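Long-range contacts in manganese lipoxygenase (Gaeumannomyces graminis, PDB 5FX8), which oxygenates linoleic and alpha-linolenic acids to 11S- and 13R-hydroperoxy fatty acids, using a manganese ion as its catalytic metal: residues 374-378 with 395-401; 407-411 with 574-579; 549-554 with 609-615. All coordinates share one frame; numbering follows the deposited sequence.

Contact 1: residues 374-378 with 395-401; sequences LEKDL and FPFYEDA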
loop_
_atom_site.group_PDB
_atom_site.type_symbol
_atom_site.label_atom_id
_atom_site.label_comp_id
_atom_site.label_asym_id
_atom_site.label_seq_id
_atom_site.Cartn_x
_atom_site.Cartn_y
_atom_site.Cartn_z
ATOM N N LEU A 374 -20.262 4.412 -1.303
ATOM C CA LEU A 374 -20.353 2.960 -1.455
ATOM C C LEU A 374 -21.682 2.507 -2.050
ATOM O O LEU A 374 -21.723 1.874 -3.106
ATOM C CB LEU A 374 -20.157 2.281 -0.112
ATOM C CG LEU A 374 -20.119 0.761 -0.235
ATOM C CD1 LEU A 374 -18.803 0.341 -0.816
ATOM C CD2 LEU A 374 -20.353 0.135 1.102
ATOM N N GLU A 375 -22.778 2.784 -1.364
ATOM C CA GLU A 375 -24.053 2.264 -1.826
ATOM C C GLU A 375 -24.540 2.987 -3.064
ATOM O O GLU A 375 -25.191 2.379 -3.910
ATOM C CB GLU A 375 -25.083 2.337 -0.714
ATOM C CG GLU A 375 -24.759 1.405 0.417
ATOM C CD GLU A 375 -25.932 1.140 1.318
ATOM O OE1 GLU A 375 -26.923 1.906 1.256
ATOM O OE2 GLU A 375 -25.865 0.147 2.082
ATOM N N LYS A 376 -24.237 4.267 -3.202
ATOM C CA LYS A 376 -24.630 4.957 -4.415
ATOM C C LYS A 376 -23.956 4.333 -5.638
ATOM O O LYS A 376 -24.608 4.088 -6.660
ATOM C CB LYS A 376 -24.304 6.437 -4.259
ATOM C CG LYS A 376 -24.588 7.264 -5.461
ATOM C CD LYS A 376 -26.045 7.183 -5.891
ATOM C CE LYS A 376 -26.291 7.910 -7.227
ATOM N NZ LYS A 376 -27.742 7.966 -7.603
ATOM N N ASP A 377 -22.664 4.019 -5.530
ATOM C CA ASP A 377 -21.957 3.350 -6.610
ATOM C C ASP A 377 -22.537 1.973 -6.891
ATOM O O ASP A 377 -22.874 1.647 -8.036
ATOM C CB ASP A 377 -20.487 3.244 -6.258
ATOM C CG ASP A 377 -19.721 2.417 -7.238
ATOM O OD1 ASP A 377 -19.875 2.645 -8.453
ATOM O OD2 ASP A 377 -18.961 1.532 -6.816
ATOM N N LEU A 378 -22.644 1.132 -5.857
ATOM C CA LEU A 378 -23.090 -0.237 -6.099
ATOM C C LEU A 378 -24.522 -0.271 -6.585
ATOM O O LEU A 378 -24.891 -1.147 -7.363
ATOM C CB LEU A 378 -22.947 -1.082 -4.839
ATOM C CG LEU A 378 -21.537 -1.265 -4.302
ATOM C CD1 LEU A 378 -21.523 -1.949 -2.942
ATOM C CD2 LEU A 378 -20.685 -2.017 -5.299
ATOM N N PHE A 395 -21.339 -11.078 -1.490
ATOM C CA PHE A 395 -20.639 -9.903 -2.003
ATOM C C PHE A 395 -19.624 -9.523 -0.934
ATOM O O PHE A 395 -19.853 -8.619 -0.123
ATOM C CB PHE A 395 -21.627 -8.778 -2.310
ATOM C CG PHE A 395 -21.075 -7.672 -3.160
ATOM C CD1 PHE A 395 -19.721 -7.554 -3.404
ATOM C CD2 PHE A 395 -21.923 -6.726 -3.690
ATOM C CE1 PHE A 395 -19.244 -6.544 -4.146
ATOM C CE2 PHE A 395 -21.441 -5.708 -4.450
ATOM C CZ PHE A 395 -20.110 -5.609 -4.678
ATOM N N PRO A 396 -18.495 -10.232 -0.879
ATOM C CA PRO A 396 -17.579 -10.047 0.254
ATOM C C PRO A 396 -17.027 -8.644 0.366
ATOM O O PRO A 396 -16.870 -8.141 1.483
ATOM C CB PRO A 396 -16.486 -11.080 -0.026
ATOM C CG PRO A 396 -17.132 -12.075 -0.799
ATOM C CD PRO A 396 -18.113 -11.397 -1.681
ATOM N N PHE A 397 -16.761 -7.980 -0.751
ATOM C CA PHE A 397 -16.330 -6.596 -0.658
ATOM C C PHE A 397 -17.391 -5.734 -0.000
ATOM O O PHE A 397 -17.079 -4.921 0.856
ATOM C CB PHE A 397 -15.979 -6.056 -2.032
ATOM C CG PHE A 397 -15.926 -4.585 -2.090
ATOM C CD1 PHE A 397 -14.795 -3.904 -1.697
ATOM C CD2 PHE A 397 -17.003 -3.869 -2.534
ATOM C CE1 PHE A 397 -14.753 -2.563 -1.757
ATOM C CE2 PHE A 397 -16.955 -2.523 -2.584
ATOM C CZ PHE A 397 -15.830 -1.872 -2.198
ATOM N N TYR A 398 -18.646 -5.890 -0.393
ATOM C CA TYR A 398 -19.710 -5.094 0.190
ATOM C C TYR A 398 -19.851 -5.368 1.683
ATOM O O TYR A 398 -20.110 -4.453 2.461
ATOM C CB TYR A 398 -21.006 -5.384 -0.555
ATOM C CG TYR A 398 -22.193 -4.596 -0.131
ATOM C CD1 TYR A 398 -22.059 -3.316 0.365
ATOM C CD2 TYR A 398 -23.458 -5.136 -0.224
ATOM C CE1 TYR A 398 -23.130 -2.610 0.738
ATOM C CE2 TYR A 398 -24.535 -4.434 0.156
ATOM C CZ TYR A 398 -24.371 -3.173 0.636
ATOM O OH TYR A 398 -25.454 -2.451 1.033
ATOM N N GLU A 399 -19.671 -6.608 2.117
ATOM C CA GLU A 399 -19.898 -6.904 3.525
ATOM C C GLU A 399 -18.762 -6.369 4.384
ATOM O O GLU A 399 -18.992 -5.695 5.396
ATOM C CB GLU A 399 -20.078 -8.414 3.710
ATOM C CG GLU A 399 -21.295 -9.004 2.980
ATOM C CD GLU A 399 -21.070 -10.414 2.388
ATOM O OE1 GLU A 399 -20.110 -11.124 2.776
ATOM O OE2 GLU A 399 -21.882 -10.830 1.531
ATOM N N ASP A 400 -17.524 -6.649 3.981
ATOM C CA ASP A 400 -16.379 -6.064 4.669
ATOM C C ASP A 400 -16.411 -4.541 4.628
ATOM O O ASP A 400 -16.155 -3.887 5.645
ATOM C CB ASP A 400 -15.091 -6.614 4.069
ATOM C CG ASP A 400 -14.788 -7.992 4.575
ATOM O OD1 ASP A 400 -15.511 -8.389 5.495
ATOM O OD2 ASP A 400 -13.858 -8.684 4.107
ATOM N N ALA A 401 -16.747 -3.967 3.475
ATOM C CA ALA A 401 -16.862 -2.521 3.331
ATOM C C ALA A 401 -17.945 -1.952 4.237
ATOM O O ALA A 401 -17.768 -0.897 4.850
ATOM C CB ALA A 401 -17.153 -2.145 1.874
#

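Contact 2: residues 407-411 with 574-579; sequences AIRRF and RFVEDT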
loop_
_atom_site.group_PDB
_atom_site.type_symbol
_atom_site.label_atom_id
_atom_site.label_comp_id
_atom_site.label_asym_id
_atom_site.label_seq_id
_atom_site.Cartn_x
_atom_site.Cartn_y
_atom_site.Cartn_z
ATOM N N ALA A 407 -17.788 1.557 11.097
ATOM C CA ALA A 407 -16.930 2.045 12.163
ATOM C C ALA A 407 -16.464 3.473 11.884
ATOM O O ALA A 407 -16.428 4.326 12.784
ATOM C CB ALA A 407 -15.746 1.103 12.332
ATOM N N ILE A 408 -16.118 3.757 10.634
ATOM C CA ILE A 408 -15.638 5.085 10.280
ATOM C C ILE A 408 -16.751 6.106 10.438
ATOM O O ILE A 408 -16.521 7.251 10.823
ATOM C CB ILE A 408 -15.085 5.063 8.844
ATOM C CG1 ILE A 408 -13.865 4.137 8.751
ATOM C CG2 ILE A 408 -14.813 6.468 8.316
ATOM C CD1 ILE A 408 -13.217 4.126 7.402
ATOM N N ARG A 409 -17.972 5.713 10.116
ATOM C CA ARG A 409 -19.061 6.666 10.124
ATOM C C ARG A 409 -19.481 6.948 11.541
ATOM O O ARG A 409 -19.701 8.100 11.907
ATOM C CB ARG A 409 -20.230 6.157 9.296
ATOM C CG ARG A 409 -21.338 7.153 9.267
ATOM C CD ARG A 409 -22.396 6.907 8.236
ATOM N NE ARG A 409 -23.282 8.058 8.237
ATOM C CZ ARG A 409 -23.234 9.056 7.367
ATOM N NH1 ARG A 409 -22.348 9.026 6.366
ATOM N NH2 ARG A 409 -24.087 10.074 7.485
ATOM N N ARG A 410 -19.534 5.912 12.371
ATOM C CA ARG A 410 -19.723 6.159 13.787
ATOM C C ARG A 410 -18.705 7.169 14.299
ATOM O O ARG A 410 -19.078 8.158 14.940
ATOM C CB ARG A 410 -19.652 4.855 14.559
ATOM C CG ARG A 410 -19.902 5.016 16.026
ATOM C CD ARG A 410 -19.702 3.700 16.723
ATOM N NE ARG A 410 -20.464 2.632 16.074
ATOM C CZ ARG A 410 -21.740 2.369 16.351
ATOM N NH1 ARG A 410 -22.394 3.098 17.263
ATOM N NH2 ARG A 410 -22.368 1.386 15.717
ATOM N N PHE A 411 -17.416 6.958 14.005
ATOM C CA PHE A 411 -16.435 7.928 14.472
ATOM C C PHE A 411 -16.720 9.315 13.918
ATOM O O PHE A 411 -16.636 10.304 14.644
ATOM C CB PHE A 411 -15.016 7.525 14.110
ATOM C CG PHE A 411 -14.013 8.580 14.428
ATOM C CD1 PHE A 411 -13.707 9.568 13.511
ATOM C CD2 PHE A 411 -13.399 8.605 15.651
ATOM C CE1 PHE A 411 -12.829 10.532 13.810
ATOM C CE2 PHE A 411 -12.498 9.567 15.948
ATOM C CZ PHE A 411 -12.223 10.540 15.032
ATOM N N ARG A 574 -13.611 4.407 20.818
ATOM C CA ARG A 574 -14.616 3.514 20.272
ATOM C C ARG A 574 -14.193 2.996 18.901
ATOM O O ARG A 574 -14.442 1.834 18.564
ATOM C CB ARG A 574 -15.955 4.221 20.211
ATOM C CG ARG A 574 -17.081 3.407 19.616
ATOM C CD ARG A 574 -17.398 2.138 20.372
ATOM N NE ARG A 574 -18.559 1.442 19.804
ATOM C CZ ARG A 574 -19.831 1.659 20.179
ATOM N NH1 ARG A 574 -20.125 2.552 21.115
ATOM N NH2 ARG A 574 -20.817 0.989 19.601
ATOM N N PHE A 575 -13.521 3.839 18.111
ATOM C CA PHE A 575 -13.081 3.416 16.786
ATOM C C PHE A 575 -11.991 2.361 16.877
ATOM O O PHE A 575 -11.994 1.401 16.109
ATOM C CB PHE A 575 -12.612 4.628 15.986
ATOM C CG PHE A 575 -12.092 4.289 14.626
ATOM C CD1 PHE A 575 -12.962 3.986 13.589
ATOM C CD2 PHE A 575 -10.729 4.286 14.371
ATOM C CE1 PHE A 575 -12.470 3.681 12.329
ATOM C CE2 PHE A 575 -10.233 3.986 13.104
ATOM C CZ PHE A 575 -11.095 3.683 12.090
ATOM N N VAL A 576 -11.081 2.508 17.837
ATOM C CA VAL A 576 -10.058 1.504 18.067
ATOM C C VAL A 576 -10.668 0.177 18.481
ATOM O O VAL A 576 -10.209 -0.892 18.063
ATOM C CB VAL A 576 -9.068 2.014 19.117
ATOM C CG1 VAL A 576 -8.191 0.892 19.606
ATOM C CG2 VAL A 576 -8.263 3.096 18.502
ATOM N N GLU A 577 -11.689 0.205 19.325
ATOM C CA GLU A 577 -12.273 -1.078 19.685
ATOM C C GLU A 577 -13.060 -1.680 18.516
ATOM O O GLU A 577 -13.006 -2.899 18.294
ATOM C CB GLU A 577 -13.133 -0.936 20.944
ATOM C CG GLU A 577 -14.015 -2.158 21.277
ATOM C CD GLU A 577 -13.265 -3.477 21.640
ATOM O OE1 GLU A 577 -12.564 -4.067 20.772
ATOM O OE2 GLU A 577 -13.433 -3.956 22.795
ATOM N N ASP A 578 -13.781 -0.852 17.750
ATOM C CA ASP A 578 -14.582 -1.369 16.640
ATOM C C ASP A 578 -13.704 -2.025 15.586
ATOM O O ASP A 578 -13.987 -3.140 15.128
ATOM C CB ASP A 578 -15.394 -0.265 15.978
ATOM C CG ASP A 578 -16.502 0.269 16.844
ATOM O OD1 ASP A 578 -16.803 -0.299 17.928
ATOM O OD2 ASP A 578 -17.089 1.287 16.418
ATOM N N THR A 579 -12.639 -1.329 15.175
ATOM C CA THR A 579 -11.703 -1.901 14.225
ATOM C C THR A 579 -10.905 -3.050 14.828
ATOM O O THR A 579 -10.380 -3.874 14.081
ATOM C CB THR A 579 -10.759 -0.829 13.675
ATOM O OG1 THR A 579 -10.015 -0.228 14.734
ATOM C CG2 THR A 579 -11.531 0.241 12.936
HETATM O O HOH W 1 -16.318 3.748 15.460
#

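Contact 3: residues 549-554 with 609-615; sequences QTVRDA and PAVNPFF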
loop_
_atom_site.group_PDB
_atom_site.type_symbol
_atom_site.label_atom_id
_atom_site.label_comp_id
_atom_site.label_asym_id
_atom_site.label_seq_id
_atom_site.Cartn_x
_atom_site.Cartn_y
_atom_site.Cartn_z
ATOM N N GLN A 549 0.751 3.135 12.022
ATOM C CA GLN A 549 0.169 3.837 10.881
ATOM C C GLN A 549 -0.936 3.031 10.197
ATOM O O GLN A 549 -1.322 3.323 9.066
ATOM C CB GLN A 549 1.258 4.210 9.878
ATOM C CG GLN A 549 2.209 5.271 10.349
ATOM C CD GLN A 549 3.343 5.478 9.379
ATOM O OE1 GLN A 549 3.757 4.548 8.682
ATOM N NE2 GLN A 549 3.855 6.700 9.315
ATOM N N THR A 550 -1.431 2.023 10.869
ATOM C CA THR A 550 -2.565 1.193 10.528
ATOM C C THR A 550 -3.875 1.979 10.626
ATOM O O THR A 550 -3.938 3.041 11.244
ATOM C CB THR A 550 -2.509 -0.004 11.470
ATOM O OG1 THR A 550 -1.778 -1.045 10.847
ATOM C CG2 THR A 550 -3.794 -0.508 11.851
ATOM N N VAL A 551 -4.919 1.465 9.964
ATOM C CA VAL A 551 -6.237 2.095 9.984
ATOM C C VAL A 551 -6.821 2.214 11.385
ATOM O O VAL A 551 -7.565 3.151 11.669
ATOM C CB VAL A 551 -7.206 1.325 9.093
ATOM C CG1 VAL A 551 -8.607 1.923 9.198
ATOM C CG2 VAL A 551 -6.702 1.290 7.699
ATOM N N ARG A 552 -6.522 1.285 12.278
ATOM C CA ARG A 552 -6.984 1.471 13.650
ATOM C C ARG A 552 -6.372 2.694 14.335
ATOM O O ARG A 552 -7.003 3.265 15.224
ATOM C CB ARG A 552 -6.697 0.244 14.468
ATOM C CG ARG A 552 -6.972 -0.957 13.726
ATOM C CD ARG A 552 -6.902 -2.161 14.636
ATOM N NE ARG A 552 -7.441 -1.876 15.943
ATOM C CZ ARG A 552 -7.240 -2.656 17.010
ATOM N NH1 ARG A 552 -6.492 -3.732 16.919
ATOM N NH2 ARG A 552 -7.771 -2.360 18.179
ATOM N N ASP A 553 -5.159 3.105 13.972
ATOM C CA ASP A 553 -4.518 4.281 14.553
ATOM C C ASP A 553 -4.827 5.537 13.771
ATOM O O ASP A 553 -4.172 6.555 13.992
ATOM C CB ASP A 553 -2.984 4.120 14.627
ATOM C CG ASP A 553 -2.547 2.725 15.074
ATOM O OD1 ASP A 553 -2.856 2.366 16.238
ATOM O OD2 ASP A 553 -1.900 1.987 14.278
ATOM N N ALA A 554 -5.789 5.481 12.853
ATOM C CA ALA A 554 -6.010 6.614 11.957
ATOM C C ALA A 554 -6.262 7.904 12.716
ATOM O O ALA A 554 -5.762 8.954 12.320
ATOM C CB ALA A 554 -7.169 6.351 11.014
ATOM N N PRO A 609 -8.386 -3.807 8.763
ATOM C CA PRO A 609 -7.868 -2.528 9.257
ATOM C C PRO A 609 -6.617 -2.661 10.086
ATOM O O PRO A 609 -5.975 -1.660 10.350
ATOM C CB PRO A 609 -9.029 -1.978 10.083
ATOM C CG PRO A 609 -9.781 -3.130 10.481
ATOM C CD PRO A 609 -9.622 -4.185 9.461
ATOM N N ALA A 610 -6.244 -3.855 10.509
ATOM C CA ALA A 610 -5.006 -4.009 11.248
ATOM C C ALA A 610 -3.804 -4.101 10.341
ATOM O O ALA A 610 -2.676 -3.990 10.822
ATOM C CB ALA A 610 -5.054 -5.246 12.124
ATOM N N VAL A 611 -4.027 -4.295 9.049
ATOM C CA VAL A 611 -2.963 -4.504 8.089
ATOM C C VAL A 611 -2.783 -3.290 7.200
ATOM O O VAL A 611 -1.670 -2.963 6.803
ATOM C CB VAL A 611 -3.265 -5.767 7.251
ATOM C CG1 VAL A 611 -2.212 -5.969 6.187
ATOM C CG2 VAL A 611 -3.376 -6.984 8.173
ATOM N N ASN A 612 -3.833 -2.628 6.900
ATOM C CA ASN A 612 -3.759 -1.524 5.974
ATOM C C ASN A 612 -3.305 -0.244 6.662
ATOM O O ASN A 612 -3.546 -0.052 7.839
ATOM C CB ASN A 612 -5.111 -1.335 5.331
ATOM C CG ASN A 612 -5.389 -2.413 4.348
ATOM O OD1 ASN A 612 -4.457 -2.866 3.687
ATOM N ND2 ASN A 612 -6.632 -2.845 4.230
ATOM N N PRO A 613 -2.638 0.640 5.951
ATOM C CA PRO A 613 -2.391 1.967 6.493
ATOM C C PRO A 613 -3.643 2.813 6.426
ATOM O O PRO A 613 -4.550 2.552 5.646
ATOM C CB PRO A 613 -1.312 2.523 5.559
ATOM C CG PRO A 613 -1.567 1.899 4.328
ATOM C CD PRO A 613 -2.070 0.514 4.602
ATOM N N PHE A 614 -3.640 3.891 7.213
ATOM C CA PHE A 614 -4.766 4.820 7.236
ATOM C C PHE A 614 -4.677 5.884 6.151
ATOM O O PHE A 614 -5.566 6.730 6.065
ATOM C CB PHE A 614 -4.896 5.494 8.614
ATOM C CG PHE A 614 -3.766 6.423 8.954
ATOM C CD1 PHE A 614 -3.726 7.709 8.453
ATOM C CD2 PHE A 614 -2.748 6.009 9.776
ATOM C CE1 PHE A 614 -2.681 8.535 8.739
ATOM C CE2 PHE A 614 -1.705 6.830 10.064
ATOM C CZ PHE A 614 -1.674 8.101 9.544
ATOM N N PHE A 615 -3.631 5.882 5.343
ATOM C CA PHE A 615 -3.397 6.924 4.359
ATOM C C PHE A 615 -3.064 6.261 3.039
ATOM O O PHE A 615 -2.898 5.041 2.969
ATOM C CB PHE A 615 -2.270 7.868 4.806
ATOM C CG PHE A 615 -0.954 7.173 5.042
ATOM C CD1 PHE A 615 -0.733 6.433 6.207
ATOM C CD2 PHE A 615 0.072 7.256 4.099
ATOM C CE1 PHE A 615 0.487 5.778 6.418
ATOM C CE2 PHE A 615 1.298 6.615 4.311
ATOM C CZ PHE A 615 1.507 5.878 5.455
#

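Contact 1: residues 374-378 with 395-401
Leu374 and Ala401, 8.1 Å apart, are the nearest pair of CA atoms between helix 374-380 and the first turns of helix 396-420; the axes of the two segments run almost antiparallel (163°) and approach to 11.9 Å. In this antiparallel helix pair of the largely helical lipoxygenase domain, the distance between the axes is filled by leucine side chains reaching in among three aromatic rings. Leu374 sends both methyls across, its chi1 of -175° placing CG opposite the backbone N: CD1 lies 3.8 Å from CE2 of Phe397, while CD2 meets the edge of the Tyr398 ring in its plane and also reaches CB of Ala401. One turn on, Leu378 divides its branches between two rings, CD2 standing 3.7 Å from CZ of Phe395 and CD1 3.6 Å from CD1 of Tyr398. Within helix 396-420, CB of Tyr398 sits over one face of Phe395, offset toward the ring's rim; Phe397 makes an edge-to-face pair with Tyr174. Beside these apolar contacts lies a polar one. Tyr398 OH gives a 2.8 Å hydrogen bond to OE2 of Glu375, met from above the carboxylate plane, and is hydrogen-bonded as well to the backbone N of Leu235 of the neighbouring zonadhesin chain. At the N-cap of helix 396-420, the backbone N of Phe395 bonds Glu399 OE2 at 3.1 Å and 169°.

Contact 2: residues 407-411 with 574-579
An antiparallel helix pair in the helical lipoxygenase domain brings Ala407 and Phe411 of helix 396-420 against Asp578 and Phe575 of helix 566-587, and illustrates how one interface can be apolar on one side and charged on another. The segment axes are inclined at 171° and approach to 9.5 Å. Ala407 lies where the backbones come near: its CA is 6.1 Å from CA of Asp578, and the two CB atoms touch. On the apolar side, the edge of the Phe575 ring is turned to the backbone O of Ala407 and to CG1 of Ile408, which is 3.9 Å from CE1 of Phe575, while CG2 of Thr579 lies over one face of the ring. Phe411 meets Phe575 obliquely, and the two share Phe555, which stacks on Phe411 and makes an edge-to-face pair with Phe575. Ile408 continues onto helix 460-481, touching Thr468 and Ala471.

The charged side carries a salt-bridge network. Arg574 NE donates to the syn lone pair of Asp578 OD1 at 3.1 Å, the acceptor lying in the guanidinium plane. A bend at chi3 (-51°) swings the end of Arg410 over the Arg574 guanidinium; the planes are 12° apart, with Arg574 NH2 3.5 Å from Arg410 NH1 and offset over the face of its group. The shared carboxylate probably offsets the two positive charges, although Arg410 NE reaches Asp578 OD2 only at a long 3.6 Å. Arg410 NH1 also makes a weak, long ion pair with Glu259 of the zonadhesin chain. A single water joins the helices, donating to Ala407 O at 2.7 Å and to Asp578 OD2 at 2.8 Å.

Contact 3: residues 549-554 with 609-615
Phe614 and Phe615 receive Gln549 in different ways. The Phe614 ring, with CG set between the backbone N and the carbonyl carbon (chi1 67°), brings CE2 to 4.0 Å from Gln549 CB and turns its edge to the backbone O of Thr550. Ala554 CB packs on Phe614 CB, and CD1 of Phe615 lies over the centre of one face of the Phe614 ring. Phe615 instead presents its edge, with Gln549 CB in the ring plane, 3.9 Å from CE1; the Gln549 amide is turned 69° from that ring. Further along, Val551 crosses Pro609, CB to CB at 3.9 Å, while its CG2 branch touches CB of Asn612.

The backbones between these groups form a single beta bridge, Thr550 with Pro613: Phe614 N donates to Gln549 O at 3.0 Å and Val551 N to Asn612 O at 2.9 Å. Thr550 OG1 adds a hydrogen bond to Ala610 O, arriving well above the carbonyl plane. Pro613 O and Phe614 O in turn accept from His479 and Thr474 of helix 460-481. These bonds involve the C-terminal tail of the lipoxygenase fold, which runs on to Val618, a ligand of the catalytic manganese.

How the contacts relate
Contacts 1 and 2 lie in series on helix 396-420, their centres about 18 Å apart: its first turns meet the short helix 374-380, and a later part meets helix 566-587. Contacts 2 and 3 alternate along the chain and touch, with centres about 12 Å apart. Arg552 joins them, its NH2 2.8 Å from Val576 O of helix 566-587, while Pro609 packs against the same helix. Contacts 1 and 3, centres about 19 Å apart, do not touch. Side chains or backbone groups of all three meet helix 460-481, which carries the manganese ligand His478. Contacts 2 and 3 thus join helix 396-420, through helix 566-587, to the C-terminal tail that ends in the manganese ligand Val618; contacts 1 and 2 also meet the zonadhesin chain.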